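Local coordinates for polyhedrin (Orgyia pseudotsugata cypovirus 5, PDB 5A8U), which forms the crystalline occlusion bodies (polyhedra) that protect cypovirus from the outside environment until insect larvae ingest them, at residues 107-120 and 169-181. Residues are numbered along the deposited sequence; the frame is centred on the assembly and turned at random.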
loop_
_atom_site.group_PDB
_atom_site.type_symbol
_atom_site.label_atom_id
_atom_site.label_comp_id
_atom_site.label_asym_id
_atom_site.label_seq_id
_atom_site.Cartn_x
_atom_site.Cartn_y
_atom_site.Cartn_z
ATOM N N PRO A 107 -6.965 11.916 17.183
ATOM C CA PRO A 107 -7.601 10.921 18.058
ATOM C C PRO A 107 -7.033 10.947 19.480
ATOM O O PRO A 107 -5.869 11.284 19.642
ATOM C CB PRO A 107 -7.270 9.589 17.370
ATOM C CG PRO A 107 -5.991 9.858 16.617
ATOM C CD PRO A 107 -6.131 11.296 16.129
ATOM N N TYR A 108 -7.830 10.585 20.485
ATOM C CA TYR A 108 -7.330 10.628 21.868
ATOM C C TYR A 108 -6.964 9.242 22.392
ATOM O O TYR A 108 -6.315 9.110 23.440
ATOM C CB TYR A 108 -8.329 11.320 22.816
ATOM C CG TYR A 108 -9.532 10.470 23.140
ATOM C CD1 TYR A 108 -9.510 9.578 24.201
ATOM C CD2 TYR A 108 -10.677 10.527 22.362
ATOM C CE1 TYR A 108 -10.607 8.780 24.490
ATOM C CE2 TYR A 108 -11.778 9.729 22.634
ATOM C CZ TYR A 108 -11.738 8.854 23.693
ATOM O OH TYR A 108 -12.835 8.047 23.956
ATOM N N ALA A 109 -7.360 8.214 21.650
ATOM C CA ALA A 109 -7.136 6.833 22.069
ATOM C C ALA A 109 -7.360 5.903 20.890
ATOM O O ALA A 109 -7.933 6.301 19.871
ATOM C CB ALA A 109 -8.092 6.453 23.208
ATOM N N MET A 110 -6.910 4.663 21.049
ATOM C CA MET A 110 -7.151 3.627 20.060
ATOM C C MET A 110 -7.412 2.294 20.759
ATOM O O MET A 110 -6.898 2.033 21.847
ATOM C CB MET A 110 -5.960 3.515 19.113
ATOM C CG MET A 110 -5.745 2.166 18.459
ATOM S SD MET A 110 -4.123 2.155 17.644
ATOM C CE MET A 110 -3.137 2.738 18.960
ATOM N N GLN A 111 -8.250 1.478 20.136
ATOM C CA GLN A 111 -8.361 0.068 20.491
ATOM C C GLN A 111 -7.742 -0.741 19.341
ATOM O O GLN A 111 -8.083 -0.533 18.179
ATOM C CB GLN A 111 -9.826 -0.331 20.704
ATOM C CG GLN A 111 -9.944 -1.742 21.243
ATOM C CD GLN A 111 -11.370 -2.203 21.456
ATOM O OE1 GLN A 111 -11.604 -3.385 21.721
ATOM N NE2 GLN A 111 -12.335 -1.279 21.344
ATOM N N PHE A 112 -6.824 -1.641 19.675
ATOM C CA PHE A 112 -6.159 -2.482 18.692
ATOM C C PHE A 112 -6.669 -3.896 18.966
ATOM O O PHE A 112 -6.447 -4.447 20.048
ATOM C CB PHE A 112 -4.637 -2.372 18.888
ATOM C CG PHE A 112 -3.813 -3.253 17.956
ATOM C CD1 PHE A 112 -3.694 -2.935 16.612
ATOM C CD2 PHE A 112 -3.116 -4.355 18.445
ATOM C CE1 PHE A 112 -2.928 -3.726 15.749
ATOM C CE2 PHE A 112 -2.333 -5.140 17.589
ATOM C CZ PHE A 112 -2.236 -4.822 16.252
ATOM N N ILE A 113 -7.407 -4.457 18.014
ATOM C CA ILE A 113 -8.072 -5.738 18.226
ATOM C C ILE A 113 -7.543 -6.768 17.241
ATOM O O ILE A 113 -7.509 -6.524 16.047
ATOM C CB ILE A 113 -9.591 -5.625 18.024
ATOM C CG1 ILE A 113 -10.124 -4.345 18.673
ATOM C CG2 ILE A 113 -10.287 -6.882 18.536
ATOM C CD1 ILE A 113 -11.571 -4.032 18.308
ATOM N N VAL A 114 -7.150 -7.932 17.744
ATOM C CA VAL A 114 -6.622 -8.980 16.878
ATOM C C VAL A 114 -7.472 -10.226 17.086
ATOM O O VAL A 114 -7.673 -10.633 18.219
ATOM C CB VAL A 114 -5.156 -9.308 17.233
ATOM C CG1 VAL A 114 -4.613 -10.399 16.305
ATOM C CG2 VAL A 114 -4.281 -8.045 17.139
ATOM N N GLN A 115 -7.990 -10.810 16.009
ATOM C CA GLN A 115 -8.901 -11.954 16.130
ATOM C C GLN A 115 -8.567 -13.096 15.153
ATOM O O GLN A 115 -8.223 -12.853 14.000
ATOM C CB GLN A 115 -10.353 -11.483 15.936
ATOM C CG GLN A 115 -11.374 -12.620 15.800
ATOM C CD GLN A 115 -12.809 -12.116 15.747
ATOM O OE1 GLN A 115 -13.091 -10.968 16.107
ATOM N NE2 GLN A 115 -13.726 -12.977 15.304
ATOM N N GLY A 116 -8.665 -14.340 15.624
ATOM C CA GLY A 116 -8.410 -15.489 14.768
ATOM C C GLY A 116 -7.517 -16.457 15.506
ATOM O O GLY A 116 -7.292 -16.277 16.696
ATOM N N SER A 117 -6.989 -17.459 14.808
ATOM C CA SER A 117 -6.027 -18.377 15.425
ATOM C C SER A 117 -4.637 -17.791 15.211
ATOM O O SER A 117 -3.976 -18.025 14.184
ATOM C CB SER A 117 -6.138 -19.778 14.821
ATOM O OG SER A 117 -5.222 -20.662 15.450
ATOM N N VAL A 118 -4.210 -17.005 16.194
ATOM C CA VAL A 118 -3.061 -16.116 16.064
ATOM C C VAL A 118 -1.934 -16.564 16.987
ATOM O O VAL A 118 -2.181 -17.054 18.080
ATOM C CB VAL A 118 -3.496 -14.666 16.399
ATOM C CG1 VAL A 118 -2.274 -13.715 16.619
ATOM C CG2 VAL A 118 -4.469 -14.153 15.324
ATOM N N ASP A 119 -0.698 -16.451 16.518
ATOM C CA ASP A 119 0.471 -16.625 17.389
ATOM C C ASP A 119 0.546 -15.391 18.286
ATOM O O ASP A 119 1.284 -14.456 17.991
ATOM C CB ASP A 119 1.737 -16.766 16.519
ATOM C CG ASP A 119 3.001 -17.084 17.338
ATOM O OD1 ASP A 119 2.891 -17.317 18.559
ATOM O OD2 ASP A 119 4.110 -17.152 16.751
ATOM N N TRP A 120 -0.244 -15.373 19.361
ATOM C CA TRP A 120 -0.389 -14.162 20.173
ATOM C C TRP A 120 0.930 -13.556 20.655
ATOM O O TRP A 120 1.099 -12.343 20.613
ATOM C CB TRP A 120 -1.309 -14.387 21.374
ATOM C CG TRP A 120 -2.585 -15.065 20.995
ATOM C CD1 TRP A 120 -2.904 -16.381 21.180
ATOM C CD2 TRP A 120 -3.712 -14.471 20.331
ATOM N NE1 TRP A 120 -4.169 -16.640 20.684
ATOM C CE2 TRP A 120 -4.676 -15.486 20.151
ATOM C CE3 TRP A 120 -3.997 -13.178 19.868
ATOM C CZ2 TRP A 120 -5.914 -15.249 19.545
ATOM C CZ3 TRP A 120 -5.235 -12.952 19.264
ATOM C CH2 TRP A 120 -6.167 -13.981 19.110
ATOM N N ARG A 169 -14.911 -20.026 23.637
ATOM C CA ARG A 169 -13.530 -19.912 23.157
ATOM C C ARG A 169 -13.032 -18.475 23.212
ATOM O O ARG A 169 -13.832 -17.544 23.108
ATOM C CB ARG A 169 -13.421 -20.439 21.723
ATOM C CG ARG A 169 -13.489 -21.959 21.612
ATOM C CD ARG A 169 -12.199 -22.599 22.122
ATOM N NE ARG A 169 -12.271 -24.058 22.184
ATOM C CZ ARG A 169 -12.419 -24.755 23.307
ATOM N NH1 ARG A 169 -12.508 -24.127 24.475
ATOM N NH2 ARG A 169 -12.477 -26.083 23.266
ATOM N N MET A 170 -11.720 -18.287 23.372
ATOM C CA MET A 170 -11.142 -16.952 23.230
ATOM C C MET A 170 -10.993 -16.618 21.748
ATOM O O MET A 170 -10.203 -17.246 21.047
ATOM C CB MET A 170 -9.788 -16.816 23.935
ATOM C CG MET A 170 -9.285 -15.359 23.938
ATOM S SD MET A 170 -7.553 -15.114 24.367
ATOM C CE MET A 170 -6.731 -15.683 22.867
ATOM N N ALA A 171 -11.749 -15.631 21.271
ATOM C CA ALA A 171 -11.777 -15.319 19.842
ATOM C C ALA A 171 -10.680 -14.342 19.432
ATOM O O ALA A 171 -10.164 -14.384 18.314
ATOM C CB ALA A 171 -13.138 -14.759 19.447
ATOM N N GLY A 172 -10.342 -13.431 20.322
ATOM C CA GLY A 172 -9.333 -12.454 19.997
ATOM C C GLY A 172 -8.835 -11.777 21.248
ATOM O O GLY A 172 -9.168 -12.179 22.367
ATOM N N LYS A 173 -8.012 -10.752 21.060
ATOM C CA LYS A 173 -7.513 -9.961 22.171
ATOM C C LYS A 173 -7.553 -8.498 21.791
ATOM O O LYS A 173 -7.450 -8.144 20.611
ATOM C CB LYS A 173 -6.081 -10.355 22.542
ATOM C CG LYS A 173 -5.906 -11.820 22.915
ATOM C CD LYS A 173 -4.541 -11.957 23.588
ATOM C CE LYS A 173 -4.156 -13.356 23.954
ATOM N NZ LYS A 173 -2.961 -13.233 24.872
ATOM N N SER A 174 -7.704 -7.648 22.796
ATOM C CA SER A 174 -7.823 -6.221 22.548
ATOM C C SER A 174 -6.872 -5.445 23.434
ATOM O O SER A 174 -6.662 -5.791 24.605
ATOM C CB SER A 174 -9.271 -5.768 22.825
ATOM O OG SER A 174 -9.372 -4.360 22.791
ATOM N N TYR A 175 -6.303 -4.379 22.882
ATOM C CA TYR A 175 -5.458 -3.492 23.662
ATOM C C TYR A 175 -6.005 -2.068 23.548
ATOM O O TYR A 175 -6.146 -1.522 22.437
ATOM C CB TYR A 175 -4.001 -3.570 23.178
ATOM C CG TYR A 175 -3.080 -2.617 23.898
ATOM C CD1 TYR A 175 -3.022 -2.607 25.285
ATOM C CD2 TYR A 175 -2.260 -1.736 23.195
ATOM C CE1 TYR A 175 -2.178 -1.736 25.970
ATOM C CE2 TYR A 175 -1.404 -0.854 23.869
ATOM C CZ TYR A 175 -1.382 -0.856 25.262
ATOM O OH TYR A 175 -0.550 0.006 25.947
ATOM N N TYR A 176 -6.319 -1.469 24.694
ATOM C CA TYR A 176 -6.820 -0.098 24.708
ATOM C C TYR A 176 -5.726 0.833 25.195
ATOM O O TYR A 176 -5.075 0.571 26.216
ATOM C CB TYR A 176 -8.059 0.026 25.624
ATOM C CG TYR A 176 -8.558 1.446 25.764
ATOM C CD1 TYR A 176 -9.452 1.980 24.836
ATOM C CD2 TYR A 176 -8.140 2.250 26.816
ATOM C CE1 TYR A 176 -9.912 3.277 24.952
ATOM C CE2 TYR A 176 -8.598 3.556 26.945
ATOM C CZ TYR A 176 -9.487 4.058 26.012
ATOM O OH TYR A 176 -9.937 5.350 26.128
ATOM N N VAL A 177 -5.502 1.921 24.468
ATOM C CA VAL A 177 -4.480 2.863 24.919
ATOM C C VAL A 177 -4.816 4.317 24.628
ATOM O O VAL A 177 -5.323 4.672 23.561
ATOM C CB VAL A 177 -3.076 2.512 24.377
ATOM C CG1 VAL A 177 -3.015 2.770 22.873
ATOM C CG2 VAL A 177 -1.995 3.321 25.108
ATOM N N ARG A 178 -4.550 5.157 25.620
ATOM C CA ARG A 178 -4.752 6.581 25.490
ATOM C C ARG A 178 -3.510 7.238 24.912
ATOM O O ARG A 178 -2.378 6.869 25.235
ATOM C CB ARG A 178 -5.077 7.192 26.853
ATOM C CG ARG A 178 -6.419 6.772 27.427
ATOM C CD ARG A 178 -7.513 7.743 27.042
ATOM N NE ARG A 178 -8.797 7.401 27.654
ATOM C CZ ARG A 178 -9.211 7.849 28.835
ATOM N NH1 ARG A 178 -8.443 8.657 29.547
ATOM N NH2 ARG A 178 -10.400 7.496 29.301
ATOM N N PHE A 179 -3.739 8.230 24.062
ATOM C CA PHE A 179 -2.669 8.966 23.420
ATOM C C PHE A 179 -2.309 10.176 24.296
ATOM O O PHE A 179 -2.795 11.283 24.070
ATOM C CB PHE A 179 -3.118 9.398 22.013
ATOM C CG PHE A 179 -3.353 8.246 21.051
ATOM C CD1 PHE A 179 -2.792 6.991 21.285
ATOM C CD2 PHE A 179 -4.130 8.424 19.902
ATOM C CE1 PHE A 179 -2.989 5.930 20.392
ATOM C CE2 PHE A 179 -4.324 7.383 19.007
ATOM C CZ PHE A 179 -3.748 6.127 19.252
ATOM N N ASP A 180 -1.469 9.957 25.306
ATOM C CA ASP A 180 -1.221 10.992 26.312
ATOM C C ASP A 180 0.261 11.143 26.660
ATOM O O ASP A 180 0.607 11.663 27.723
ATOM C CB ASP A 180 -2.006 10.674 27.578
ATOM C CG ASP A 180 -1.653 9.311 28.154
ATOM O OD1 ASP A 180 -0.703 8.661 27.651
ATOM O OD2 ASP A 180 -2.334 8.885 29.108
ATOM N N ASP A 181 1.123 10.674 25.764
ATOM C CA ASP A 181 2.573 10.763 25.934
ATOM C C ASP A 181 3.100 9.920 27.083
ATOM O O ASP A 181 4.293 9.957 27.389
ATOM C CB ASP A 181 3.021 12.227 26.079
ATOM C CG ASP A 181 3.565 12.804 24.777
ATOM O OD1 ASP A 181 3.593 12.080 23.751
ATOM O OD2 ASP A 181 3.985 13.978 24.788
#
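Strands 109-115 and 169-178 pair antiparallel, their axes 4.6 Å apart at the closest point, and paired backbone bonds join Met110 with Val177, Phe112 with Tyr175 and Val114 with Lys173. One more bond at each end, Phe179 N to Tyr108 O and Gly116 N to Ala171 O, carries the pairing past these three.

On the face that bears Gln111 and Ser174, the Ser174 hydroxyl donates to Gln111 OE1 (OG to OE1 2.7 Å). Gln111 reaches it with an extended chain, and its NE2 binds Gln246 O. Further along this face, Tyr176 OH lies 3.6 Å from Ala109 CB. Tyr176 OH also accepts a hydrogen bond from Arg178 NE (2.8 Å), lying in the guanidinium plane. Arg178 CD meets the Tyr108 ring at its edge.

Trp120 folds back over the other face. Lys173 CE lies over its five-membered ring, 4.0 Å from the centroid, in a CH-pi contact. With CG beside its own backbone N (chi1 -58°) and the rest extended, the Lys173 chain crosses the indole, and NZ goes on to hydrogen-bond Asn158 OD1. Met170 CE comes obliquely to the same side of the indole, 3.4 Å from Trp120 CE2, and its SD stands more distantly above the six-membered ring, a Met-aromatic contact. At the far end, Phe179 lays its ring face against the backbone of Ala109, while Met110 CE comes to the ring edge, 3.5 Å from Phe179 CZ.

Ala171 and Gly172 form a classic beta bulge opposite Leu164 of the neighbouring strand. Strands 169-178 and 109-115 are inner neighbours in a six-stranded antiparallel sheet, flanked by strands 162-166 and 30-37, with Met110, Tyr175 and Val177 packed on strand 124-128 of a second sheet.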